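PDB 4WA0: possible adhesin from Caldicellulosiruptor kronotskyensis, which probably mediates attachment of the cell to cellulose, this chain being its C-terminal beta-helix domain, which binds a magnesium ion. Local coordinates for residues A[192-197]-A[204-209]; A[106-109]-A[113-116]; A[248-253]-A[257-262]; A[30-35]-A[225-230]; A[59-64]-A[328-333]. All blocks are in the same frame, centred on the assembly; numbering follows the deposited sequence.

Interaction 1 of 5, residues A[192-197]-A[204-209]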
# COMPACT_ATOMS: atom_id res chain seq x y z
N SER A 192 -6.76 25.35 25.52
CA SER A 192 -5.57 25.39 24.69
C SER A 192 -5.86 24.91 23.27
O SER A 192 -5.48 25.55 22.26
CB SER A 192 -4.44 24.55 25.28
OG SER A 192 -3.82 25.24 26.36
N THR A 193 -6.61 23.82 23.20
CA THR A 193 -7.04 23.29 21.92
C THR A 193 -7.81 24.33 21.14
O THR A 193 -7.53 24.58 19.98
CB THR A 193 -7.86 22.01 22.11
OG1 THR A 193 -7.03 20.96 22.65
CG2 THR A 193 -8.52 21.60 20.88
N ILE A 194 -8.80 24.92 21.79
CA ILE A 194 -9.64 25.89 21.08
C ILE A 194 -8.79 27.05 20.51
O ILE A 194 -8.99 27.50 19.39
CB ILE A 194 -10.81 26.37 21.98
CG1 ILE A 194 -11.75 25.19 22.27
CG2 ILE A 194 -11.51 27.61 21.37
CD1 ILE A 194 -12.90 25.53 23.22
N ILE A 195 -7.84 27.58 21.29
CA ILE A 195 -7.01 28.69 20.84
C ILE A 195 -5.98 28.28 19.77
O ILE A 195 -5.31 29.16 19.18
CB ILE A 195 -6.36 29.43 22.06
CG1 ILE A 195 -5.21 28.62 22.64
CG2 ILE A 195 -7.44 29.70 23.12
CD1 ILE A 195 -4.42 29.24 23.77
N SER A 196 -5.87 26.96 19.50
CA SER A 196 -5.01 26.42 18.46
C SER A 196 -5.74 26.16 17.15
O SER A 196 -5.12 25.68 16.20
CB SER A 196 -4.34 25.13 18.94
OG SER A 196 -3.54 25.34 20.03
N ILE A 197 -7.00 26.53 17.09
CA ILE A 197 -7.81 26.38 15.89
C ILE A 197 -7.76 27.72 15.19
O ILE A 197 -8.00 28.76 15.83
CB ILE A 197 -9.26 25.95 16.22
CG1 ILE A 197 -9.29 24.59 16.93
CG2 ILE A 197 -10.08 25.92 14.91
CD1 ILE A 197 -10.67 24.26 17.43
N ILE A 204 -17.52 25.62 13.41
CA ILE A 204 -17.25 24.56 14.36
C ILE A 204 -18.49 24.35 15.18
O ILE A 204 -18.95 25.32 15.82
CB ILE A 204 -16.06 24.91 15.29
CG1 ILE A 204 -14.88 25.32 14.44
CG2 ILE A 204 -15.74 23.70 16.16
CD1 ILE A 204 -13.74 25.98 15.15
N SER A 205 -18.99 23.11 15.27
CA SER A 205 -20.16 22.78 16.08
C SER A 205 -19.61 21.92 17.19
O SER A 205 -19.26 20.74 16.96
CB SER A 205 -21.23 22.01 15.30
OG SER A 205 -21.68 22.81 14.19
N TYR A 206 -19.50 22.53 18.37
CA TYR A 206 -18.96 21.81 19.55
C TYR A 206 -20.02 21.07 20.27
O TYR A 206 -21.15 21.55 20.36
CB TYR A 206 -18.30 22.77 20.49
CG TYR A 206 -17.09 23.56 20.00
CD1 TYR A 206 -15.82 22.99 20.00
CD2 TYR A 206 -17.18 24.93 19.67
CE1 TYR A 206 -14.72 23.71 19.63
CE2 TYR A 206 -16.04 25.66 19.34
CZ TYR A 206 -14.82 25.03 19.33
OH TYR A 206 -13.66 25.66 18.96
N SER A 207 -19.74 19.87 20.82
CA SER A 207 -20.75 19.06 21.51
C SER A 207 -22.06 19.00 20.72
O SER A 207 -23.16 19.34 21.22
CB SER A 207 -20.99 19.55 22.94
OG SER A 207 -19.79 19.31 23.69
N SER A 208 -21.89 18.53 19.48
CA SER A 208 -22.89 18.59 18.42
C SER A 208 -23.54 17.25 18.41
O SER A 208 -22.94 16.24 18.78
CB SER A 208 -22.14 18.88 17.05
OG SER A 208 -23.02 18.75 15.99
N SER A 209 -24.83 17.18 18.04
CA SER A 209 -25.55 15.91 17.86
C SER A 209 -25.65 15.69 16.32
O SER A 209 -26.31 16.47 15.60
CB SER A 209 -26.97 15.96 18.49
OG SER A 209 -26.98 16.30 19.87
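At one end of the beta-helix, Ile194 of the short helix 191-195 and Ile197, the first residue of strand 197-199, meet Ile204 and Tyr206, which belong to strand 203-205 and the residue following it. The helix is inserted between strands of the last coils, and its backbone stays well apart from that of 204-209: even the closest alpha carbons, those of Ile197 and Ile204, are 9.7 Å apart, and the gap is bridged by side chains. Ile197 and Ile204 reach for each other tip to tip, CG2 of Ile197 lying 3.7 Å from CD1 of Ile204. The other branch of Ile197 is used as well, its CD1 packing 3.6 Å from Tyr206 OH. With chi1 at -66°, Ile194 meets the phenol obliquely through both branches, CG2 3.8 Å from Tyr206 OH and CG1 4.2 Å from Tyr206 CE1. The contact is thus apolar, with the phenol end held among isoleucine methyl groups. Leu177 touches both Ile197 and Ile204, while Pro189 touches both Ile194 and Tyr206. Within its own segment the Tyr206 ring is covered on one face by CG2 of Ile204, 3.5 Å above the plane and over its centre.

Interaction 2 of 5, residues A[106-109]-A[113-116]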
# COMPACT_ATOMS: atom_id res chain seq x y z
N MSE A 106 -4.75 5.48 13.69
CA MSE A 106 -3.88 6.09 12.68
C MSE A 106 -2.88 6.92 13.40
O MSE A 106 -3.25 7.91 14.02
CB MSE A 106 -4.63 6.95 11.67
CG MSE A 106 -3.62 7.46 10.66
SE MSE A 106 -4.44 8.53 9.21
CE MSE A 106 -6.21 7.68 8.92
N GLN A 107 -1.59 6.52 13.36
CA GLN A 107 -0.54 7.23 14.10
C GLN A 107 0.50 7.78 13.11
O GLN A 107 1.19 6.99 12.46
CB GLN A 107 0.11 6.29 15.10
CG GLN A 107 -0.73 6.12 16.36
CD GLN A 107 -0.06 5.24 17.40
OE1 GLN A 107 1.15 5.18 17.47
NE2 GLN A 107 -0.86 4.56 18.21
N LEU A 108 0.56 9.10 12.95
CA LEU A 108 1.44 9.71 11.95
C LEU A 108 2.52 10.47 12.69
O LEU A 108 2.27 11.56 13.21
CB LEU A 108 0.70 10.61 11.00
CG LEU A 108 -0.53 10.02 10.27
CD1 LEU A 108 -1.14 11.02 9.32
CD2 LEU A 108 -0.20 8.74 9.56
N TYR A 109 3.72 9.90 12.73
CA TYR A 109 4.88 10.50 13.39
C TYR A 109 5.87 11.05 12.38
O TYR A 109 6.52 12.07 12.64
CB TYR A 109 5.54 9.45 14.27
CG TYR A 109 4.68 9.03 15.48
CD1 TYR A 109 3.62 9.79 15.91
CD2 TYR A 109 4.84 7.82 16.05
CE1 TYR A 109 2.77 9.35 16.94
CE2 TYR A 109 4.04 7.42 17.13
CZ TYR A 109 3.02 8.20 17.56
OH TYR A 109 2.19 7.77 18.62
N SER A 113 3.52 15.20 3.98
CA SER A 113 2.25 15.74 3.56
C SER A 113 1.27 14.55 3.30
O SER A 113 1.54 13.70 2.39
CB SER A 113 2.43 16.59 2.33
OG SER A 113 1.18 17.10 1.88
N TYR A 114 0.26 14.50 4.13
CA TYR A 114 -0.75 13.45 4.08
C TYR A 114 -2.03 14.08 3.60
O TYR A 114 -2.68 14.83 4.36
CB TYR A 114 -0.86 12.77 5.43
CG TYR A 114 0.41 12.22 6.06
CD1 TYR A 114 1.29 13.04 6.78
CD2 TYR A 114 0.72 10.87 5.97
CE1 TYR A 114 2.44 12.50 7.33
CE2 TYR A 114 1.83 10.36 6.57
CZ TYR A 114 2.70 11.16 7.23
OH TYR A 114 3.82 10.60 7.78
N LYS A 115 -2.47 13.76 2.37
CA LYS A 115 -3.61 14.41 1.75
C LYS A 115 -4.66 13.36 1.38
O LYS A 115 -4.34 12.39 0.71
CB LYS A 115 -3.22 15.17 0.47
CG LYS A 115 -2.18 16.23 0.72
CD LYS A 115 -2.00 17.05 -0.58
CE LYS A 115 -0.94 18.14 -0.46
NZ LYS A 115 0.34 17.49 -0.86
N PHE A 116 -5.85 13.50 1.95
CA PHE A 116 -6.94 12.56 1.79
C PHE A 116 -8.16 13.31 1.30
O PHE A 116 -8.50 14.35 1.84
CB PHE A 116 -7.22 11.84 3.08
CG PHE A 116 -5.99 11.12 3.64
CD1 PHE A 116 -5.34 10.17 2.87
CD2 PHE A 116 -5.47 11.39 4.91
CE1 PHE A 116 -4.19 9.54 3.35
CE2 PHE A 116 -4.37 10.74 5.41
CZ PHE A 116 -3.72 9.82 4.62
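Leu108 and Tyr114 meet with matching first torsions: each has CG turned beside its own backbone N and opposite the carbonyl carbon, chi1 being -53° in Leu108 and -54° in Tyr114. Their side chains slide past one another in opposite directions, and one leucine methyl sits over a face of the phenol ring. CD1 of Leu108 is 3.9 Å from the centroid of the Tyr114 ring and only 14° off the ring normal, a CH-pi contact over the face; the same methyl is 3.8 Å from CG of Tyr114. The second methyl, CD2 of Leu108, lies 4.0 Å from CE2 of Tyr114. Although the ring is buried, its polar end is satisfied, because Tyr114 OH is hydrogen-bonded to the carbonyl O of Gly110 in the turn between the strands. Two residues away on each strand, selenomethionine Met106, which has two conformations, makes in one of them a looser and less certain Met-aromatic contact: its SE stands 4.4 Å from CE2 of Phe116 and approaches that ring obliquely. All four side chains point into the interior of the beta-helix from two walls of one coil, strand 106-108 in one parallel sheet and strand 112-116 in another. The coils before and after continue the packing, Ala85 of strand 83-85 touching both Leu108 and Tyr114, and Val132 of strand 132-136 doing the same.

Interaction 3 of 5, residues A[248-253]-A[257-262]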
# COMPACT_ATOMS: atom_id res chain seq x y z
N SER A 248 7.87 -22.66 -15.45
CA SER A 248 7.54 -21.52 -16.27
C SER A 248 6.54 -21.86 -17.35
O SER A 248 6.53 -22.99 -17.85
CB SER A 248 8.79 -20.97 -16.94
OG SER A 248 9.50 -21.90 -17.73
N THR A 249 5.76 -20.86 -17.76
CA THR A 249 4.97 -20.94 -18.95
C THR A 249 5.16 -19.63 -19.67
O THR A 249 5.04 -18.55 -19.05
CB THR A 249 3.51 -21.13 -18.57
OG1 THR A 249 3.37 -22.28 -17.72
CG2 THR A 249 2.53 -21.22 -19.77
N ALA A 250 5.36 -19.72 -21.00
CA ALA A 250 5.54 -18.51 -21.81
C ALA A 250 4.41 -18.32 -22.82
O ALA A 250 3.74 -19.29 -23.21
CB ALA A 250 6.84 -18.52 -22.48
N ASP A 251 4.16 -17.06 -23.08
CA ASP A 251 3.31 -16.63 -24.19
C ASP A 251 4.12 -15.81 -25.17
O ASP A 251 4.42 -14.62 -24.92
CB ASP A 251 2.10 -15.89 -23.65
CG ASP A 251 1.12 -15.42 -24.76
OD1 ASP A 251 1.30 -15.71 -25.99
OD2 ASP A 251 0.16 -14.68 -24.35
N THR A 252 4.46 -16.45 -26.30
CA THR A 252 5.30 -15.82 -27.30
C THR A 252 4.44 -15.29 -28.47
O THR A 252 4.98 -14.84 -29.46
CB THR A 252 6.40 -16.79 -27.83
OG1 THR A 252 5.78 -17.98 -28.29
CG2 THR A 252 7.34 -17.11 -26.69
N SER A 253 3.12 -15.29 -28.30
CA SER A 253 2.22 -14.73 -29.31
C SER A 253 2.19 -13.22 -29.35
O SER A 253 1.59 -12.65 -30.28
CB SER A 253 0.83 -15.22 -29.14
OG SER A 253 0.14 -14.71 -28.02
N PRO A 257 7.49 -10.97 -25.31
CA PRO A 257 6.79 -12.11 -24.77
C PRO A 257 6.48 -11.96 -23.30
O PRO A 257 7.03 -11.06 -22.60
CB PRO A 257 7.79 -13.21 -24.99
CG PRO A 257 9.07 -12.56 -24.83
CD PRO A 257 8.93 -11.23 -25.49
N GLN A 258 5.50 -12.73 -22.87
CA GLN A 258 5.14 -12.80 -21.48
C GLN A 258 5.66 -14.09 -20.94
O GLN A 258 5.69 -15.12 -21.64
CB GLN A 258 3.65 -12.81 -21.29
CG GLN A 258 2.96 -11.62 -21.87
CD GLN A 258 1.83 -11.15 -21.04
OE1 GLN A 258 1.57 -11.70 -19.95
NE2 GLN A 258 1.19 -10.04 -21.48
N ILE A 259 6.01 -14.08 -19.66
CA ILE A 259 6.35 -15.39 -19.02
C ILE A 259 5.96 -15.37 -17.54
O ILE A 259 6.04 -14.31 -16.87
CB ILE A 259 7.82 -15.69 -19.27
CG1 ILE A 259 8.22 -17.13 -18.81
CG2 ILE A 259 8.69 -14.66 -18.61
CD1 ILE A 259 9.59 -17.52 -19.29
N VAL A 260 5.44 -16.50 -17.06
CA VAL A 260 5.24 -16.69 -15.65
C VAL A 260 6.31 -17.66 -15.13
O VAL A 260 6.52 -18.73 -15.73
CB VAL A 260 3.79 -17.05 -15.26
CG1 VAL A 260 3.35 -18.31 -15.94
CG2 VAL A 260 3.61 -17.14 -13.76
N ILE A 261 6.94 -17.26 -14.02
CA ILE A 261 7.87 -18.12 -13.28
C ILE A 261 7.24 -18.53 -11.98
O ILE A 261 6.78 -17.67 -11.24
CB ILE A 261 9.16 -17.35 -13.02
CG1 ILE A 261 9.83 -16.85 -14.31
CG2 ILE A 261 10.23 -18.15 -12.30
CD1 ILE A 261 10.08 -17.84 -15.42
N TYR A 262 7.27 -19.84 -11.68
CA TYR A 262 6.71 -20.39 -10.48
C TYR A 262 7.87 -20.92 -9.63
O TYR A 262 8.70 -21.67 -10.13
CB TYR A 262 5.85 -21.57 -10.79
CG TYR A 262 4.60 -21.25 -11.61
CD1 TYR A 262 3.52 -20.73 -11.03
CD2 TYR A 262 4.52 -21.63 -12.94
CE1 TYR A 262 2.35 -20.45 -11.78
CE2 TYR A 262 3.37 -21.34 -13.70
CZ TYR A 262 2.30 -20.80 -13.08
OH TYR A 262 1.12 -20.53 -13.77
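Ser248, Thr249 and Asp251 bury the most surface in this antiparallel beta hairpin, all three lying along strand 247-251 against strand 258-263. Thr249 pairs with Val260 as a hydrogen-bonded pair: Val260 N donates to Thr249 O at 2.9 Å, nearly straight at 168°, and Thr249 N returns a bond of 3.0 Å to Val260 O. Beside these bonds, CB of Thr249 packs 3.9 Å from CG1 of Val260. Two residues on, Asp251 and Gln258 form the second such pair, with Asp251 N 2.9 Å from Gln258 O. Asp251 also shapes the turn, because its OD1 accepts from Ser253 N in an Asx turn, while its OD2 is hydrogen-bonded to Ser341. Ser248, paired with Ile261 in a non-hydrogen-bonded pair, brings CB to 3.7 Å from CD1 of Ile261 and its CA to 3.0 Å from Val260 O in a CA-H...O contact. With chi1 at 57°, its OG is placed between its own backbone N and carbonyl carbon, where it is hydrogen-bonded to Glu275 and Arg279, while its N bonds to Asp239. Glu275 and Asp239 bind the magnesium ion, which makes Ser248 a second-shell residue of that site. The hairpin is clasped between two helices: Ala250, Ile259 and Ile261 pack on helix 269-280, whereas Asp251, Val260 and Tyr262 touch helix 342-352. On its other edge strand 258-263 pairs in parallel with strand 291-296.

Interaction 4 of 5, residues A[30-35]-A[225-230]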
# COMPACT_ATOMS: atom_id res chain seq x y z
N SER A 30 -2.55 -2.53 -8.23
CA SER A 30 -2.85 -2.41 -6.79
C SER A 30 -1.86 -3.25 -5.98
O SER A 30 -1.15 -4.12 -6.52
CB SER A 30 -4.25 -2.85 -6.55
OG SER A 30 -5.14 -1.89 -7.10
N VAL A 31 -1.81 -3.01 -4.67
CA VAL A 31 -0.94 -3.77 -3.78
C VAL A 31 -1.86 -4.30 -2.64
O VAL A 31 -2.64 -3.52 -2.04
CB VAL A 31 0.14 -2.90 -3.15
CG1 VAL A 31 0.92 -3.60 -2.06
CG2 VAL A 31 1.09 -2.37 -4.21
N TYR A 32 -1.71 -5.59 -2.31
CA TYR A 32 -2.49 -6.23 -1.28
C TYR A 32 -1.70 -7.13 -0.37
O TYR A 32 -0.90 -7.92 -0.86
CB TYR A 32 -3.59 -7.08 -1.95
CG TYR A 32 -4.33 -8.03 -1.02
CD1 TYR A 32 -3.86 -9.32 -0.73
CD2 TYR A 32 -5.54 -7.66 -0.46
CE1 TYR A 32 -4.56 -10.17 0.12
CE2 TYR A 32 -6.22 -8.51 0.44
CZ TYR A 32 -5.72 -9.75 0.71
OH TYR A 32 -6.42 -10.61 1.59
N SER A 33 -1.95 -7.02 0.93
CA SER A 33 -1.39 -7.96 1.91
C SER A 33 -2.53 -8.51 2.77
O SER A 33 -3.33 -7.76 3.29
CB SER A 33 -0.42 -7.32 2.80
OG SER A 33 0.01 -8.35 3.70
N GLY A 34 -2.63 -9.81 2.85
CA GLY A 34 -3.63 -10.48 3.73
C GLY A 34 -3.24 -10.48 5.21
O GLY A 34 -4.02 -10.83 6.06
N GLY A 35 -2.03 -10.07 5.52
CA GLY A 35 -1.60 -9.85 6.89
C GLY A 35 -0.98 -8.50 7.07
O GLY A 35 -1.33 -7.52 6.31
N ARG A 225 -14.55 -9.90 1.58
CA ARG A 225 -14.00 -10.73 0.50
C ARG A 225 -12.83 -11.58 1.00
O ARG A 225 -11.92 -11.07 1.66
CB ARG A 225 -13.55 -9.87 -0.68
CG ARG A 225 -13.05 -10.67 -1.88
CD ARG A 225 -12.98 -9.80 -3.11
NE ARG A 225 -14.32 -9.47 -3.63
CZ ARG A 225 -15.04 -10.27 -4.43
NH1 ARG A 225 -16.25 -9.88 -4.85
NH2 ARG A 225 -14.57 -11.45 -4.81
N ASP A 226 -12.88 -12.87 0.68
CA ASP A 226 -11.76 -13.76 0.93
C ASP A 226 -10.94 -13.73 -0.36
O ASP A 226 -11.33 -14.34 -1.34
CB ASP A 226 -12.23 -15.18 1.24
CG ASP A 226 -11.08 -16.16 1.34
OD1 ASP A 226 -9.92 -15.65 1.17
OD2 ASP A 226 -11.34 -17.41 1.53
N TYR A 227 -9.81 -13.02 -0.38
CA TYR A 227 -9.14 -12.74 -1.66
C TYR A 227 -8.46 -13.96 -2.25
O TYR A 227 -8.02 -13.85 -3.38
CB TYR A 227 -8.13 -11.54 -1.56
CG TYR A 227 -8.84 -10.19 -1.68
CD1 TYR A 227 -9.50 -9.63 -0.54
CD2 TYR A 227 -8.91 -9.50 -2.91
CE1 TYR A 227 -10.17 -8.42 -0.61
CE2 TYR A 227 -9.62 -8.29 -2.99
CZ TYR A 227 -10.24 -7.76 -1.83
OH TYR A 227 -10.94 -6.57 -1.89
N THR A 228 -8.30 -15.04 -1.46
CA THR A 228 -7.77 -16.30 -1.96
C THR A 228 -8.82 -17.45 -1.94
O THR A 228 -8.46 -18.61 -1.88
CB THR A 228 -6.48 -16.75 -1.18
OG1 THR A 228 -6.72 -16.84 0.23
CG2 THR A 228 -5.35 -15.69 -1.36
N SER A 229 -10.11 -17.12 -2.08
CA SER A 229 -11.14 -18.15 -2.26
C SER A 229 -10.70 -19.10 -3.34
O SER A 229 -10.35 -18.64 -4.43
CB SER A 229 -12.47 -17.55 -2.78
OG SER A 229 -13.00 -16.64 -1.84
N GLY A 230 -10.74 -20.40 -3.04
CA GLY A 230 -10.46 -21.43 -4.03
C GLY A 230 -9.02 -21.88 -4.13
O GLY A 230 -8.74 -22.88 -4.76
O HOH W 1 -8.77 -11.77 2.07
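Strand 30-33 presents Tyr32 to Tyr227, which occupies the second position of a type I beta turn running from Asp226 to Ser229. Tyr32 holds CG anti to its backbone N (chi1 169°), which carries its ring out to Tyr227. The two phenol rings meet at a slant, their centroids 4.8 Å apart and their planes at 38°. Contact is closest where CE2 of Tyr32 comes over one face of the Tyr227 ring, 3.6 Å from its CD1; OH of Tyr32 also lies 3.7 Å from CB of Tyr227. The opposite face of Tyr227 carries CD of Arg225, 3.6 Å above the plane and toward the rim, so the ring is sandwiched. In this beta-helix, Tyr32 extends outward from one wall of a coil, and the segment 225-230, arriving after helix 217-224, is laid along the outside. The Tyr32 hydroxyl is joined to that backbone through a water, 2.7 Å from Tyr32 OH, which accepts from Tyr227 N at 2.9 Å and donates a longer bond, 3.3 Å, to Arg225 O. The turn itself is tied by Asp226, whose OD1 accepts from Thr228 N in an Asx turn. Phe13 of strand 10-14 stacks on Tyr32 and also touches Tyr227.

Interaction 5 of 5, residues A[59-64]-A[328-333]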
# COMPACT_ATOMS: atom_id res chain seq x y z
N ASN A 59 7.92 2.77 7.15
CA ASN A 59 9.18 3.16 7.73
C ASN A 59 9.91 4.23 6.94
O ASN A 59 9.66 4.42 5.77
CB ASN A 59 10.01 1.91 7.96
CG ASN A 59 9.43 1.10 9.19
OD1 ASN A 59 9.13 1.69 10.24
ND2 ASN A 59 9.31 -0.12 9.05
N GLN A 60 10.81 4.89 7.63
CA GLN A 60 11.72 5.90 7.06
C GLN A 60 13.15 5.42 7.28
O GLN A 60 13.41 4.66 8.22
CB GLN A 60 11.54 7.26 7.75
CG GLN A 60 10.22 7.90 7.35
CD GLN A 60 10.01 9.32 7.83
OE1 GLN A 60 10.66 9.80 8.77
NE2 GLN A 60 9.05 9.98 7.24
N ASP A 61 14.06 5.88 6.45
CA ASP A 61 15.47 5.38 6.48
C ASP A 61 16.32 6.57 5.94
O ASP A 61 16.14 7.03 4.80
CB ASP A 61 15.66 4.16 5.59
CG ASP A 61 17.08 3.57 5.66
OD1 ASP A 61 17.99 4.31 5.97
OD2 ASP A 61 17.23 2.36 5.35
N SER A 62 17.17 7.10 6.82
CA SER A 62 17.99 8.26 6.54
C SER A 62 19.28 8.00 5.75
O SER A 62 19.97 8.96 5.34
CB SER A 62 18.35 8.97 7.82
OG SER A 62 19.08 8.12 8.62
N ASP A 63 19.59 6.73 5.52
CA ASP A 63 20.75 6.37 4.65
C ASP A 63 20.68 7.19 3.37
O ASP A 63 19.62 7.37 2.74
CB ASP A 63 20.83 4.89 4.40
CG ASP A 63 22.19 4.45 3.80
OD1 ASP A 63 22.46 4.75 2.62
OD2 ASP A 63 22.93 3.81 4.57
N SER A 64 21.79 7.76 2.98
CA SER A 64 21.80 8.57 1.75
C SER A 64 21.46 7.79 0.45
O SER A 64 21.12 8.41 -0.55
CB SER A 64 23.11 9.34 1.61
OG SER A 64 24.15 8.41 1.50
N ASN A 328 22.86 -5.31 -1.98
CA ASN A 328 22.97 -3.96 -1.41
C ASN A 328 21.53 -3.69 -1.03
O ASN A 328 20.70 -3.75 -1.93
CB ASN A 328 23.42 -3.03 -2.55
CG ASN A 328 22.98 -1.57 -2.38
OD1 ASN A 328 22.62 -1.10 -1.29
ND2 ASN A 328 23.04 -0.83 -3.50
N PRO A 329 21.23 -3.46 0.26
CA PRO A 329 19.82 -3.38 0.61
C PRO A 329 19.12 -2.25 -0.12
O PRO A 329 17.90 -2.27 -0.19
CB PRO A 329 19.82 -3.12 2.14
CG PRO A 329 21.26 -3.02 2.58
CD PRO A 329 22.07 -2.88 1.33
N TYR A 330 19.86 -1.26 -0.64
CA TYR A 330 19.29 -0.13 -1.33
C TYR A 330 19.21 -0.28 -2.86
O TYR A 330 18.86 0.68 -3.53
CB TYR A 330 20.04 1.18 -0.93
CG TYR A 330 19.99 1.42 0.55
CD1 TYR A 330 18.82 1.94 1.13
CD2 TYR A 330 21.00 0.97 1.39
CE1 TYR A 330 18.71 2.08 2.53
CE2 TYR A 330 20.91 1.09 2.79
CZ TYR A 330 19.75 1.67 3.34
OH TYR A 330 19.56 1.70 4.71
N ALA A 331 19.53 -1.46 -3.40
CA ALA A 331 19.61 -1.64 -4.86
C ALA A 331 18.33 -1.11 -5.56
O ALA A 331 18.36 -0.42 -6.60
CB ALA A 331 19.86 -3.12 -5.17
N GLY A 332 17.20 -1.46 -4.96
CA GLY A 332 15.89 -1.02 -5.45
C GLY A 332 15.24 -1.93 -6.49
O GLY A 332 15.92 -2.77 -7.11
N LEU A 333 13.93 -1.79 -6.63
CA LEU A 333 13.15 -2.52 -7.61
C LEU A 333 12.18 -1.51 -8.16
O LEU A 333 11.48 -0.84 -7.37
CB LEU A 333 12.32 -3.65 -6.99
CG LEU A 333 11.34 -4.39 -7.96
CD1 LEU A 333 12.12 -5.15 -9.03
CD2 LEU A 333 10.47 -5.40 -7.19
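Tyr330 meets two carboxylates in contrasting ways, Asp61 at the end of its phenol and Asp63 across its face. Both aspartates hold CG anti to the backbone N (chi1 -177° in Asp61), which carries the carboxylates to the phenol. The Asp61 side chain comes from the opposite direction to the ring, and its carboxylate plane is turned 71° from the ring plane. Tyr330 OH donates to Asp61 OD2 in a short hydrogen bond of 2.5 Å, meeting that oxygen on the syn side. OD2 also lies near the ring plane, 3.2 Å from CE1 of Tyr330. Asp63, by contrast, lies over the ring with its carboxylate stacked on it, the planes only 21° apart. Its CB is 3.4 Å from Tyr330 OH, and its OD1 stands 4.0 Å above the ring plane, displaced toward the rim. Both carboxylates also form salt bridges, Asp61 OD2 with Lys22 and Asp63 OD1 with Arg65, which would be expected to temper the charge gathered round the phenol. The two aspartates are held in place relative to each other, because Asp61 OD1 accepts from Asp63 N at 2.9 Å. That bond defines an Asx turn, and Asn328 makes a second one by accepting from Tyr330 N within the type I turn Asn328 to Ala331. The arrangement is a bridge between two loops that project from different coils of the beta-helix, near its surface.

The contacts are spread along the long beta-helix. Interactions 1 and 3 lie on opposite sides of the chain's centre, about 60 Å apart between centres, with interactions 2, 4 and 5 between. Interactions 1, 3 and 4 all reach the wall that includes strands 30-33, 203-205 and 258-263. Interaction 2 closes before interaction 1 opens, and both are nested in the loops closed by interactions 4 and 5, which cross along the chain. Interaction 3 follows interaction 4 but is nested within interaction 5. Interactions 1 and 2 pack coils locally, interaction 3 forms a hairpin by the metal site, and interactions 4 and 5 join parts of the chain far apart in sequence.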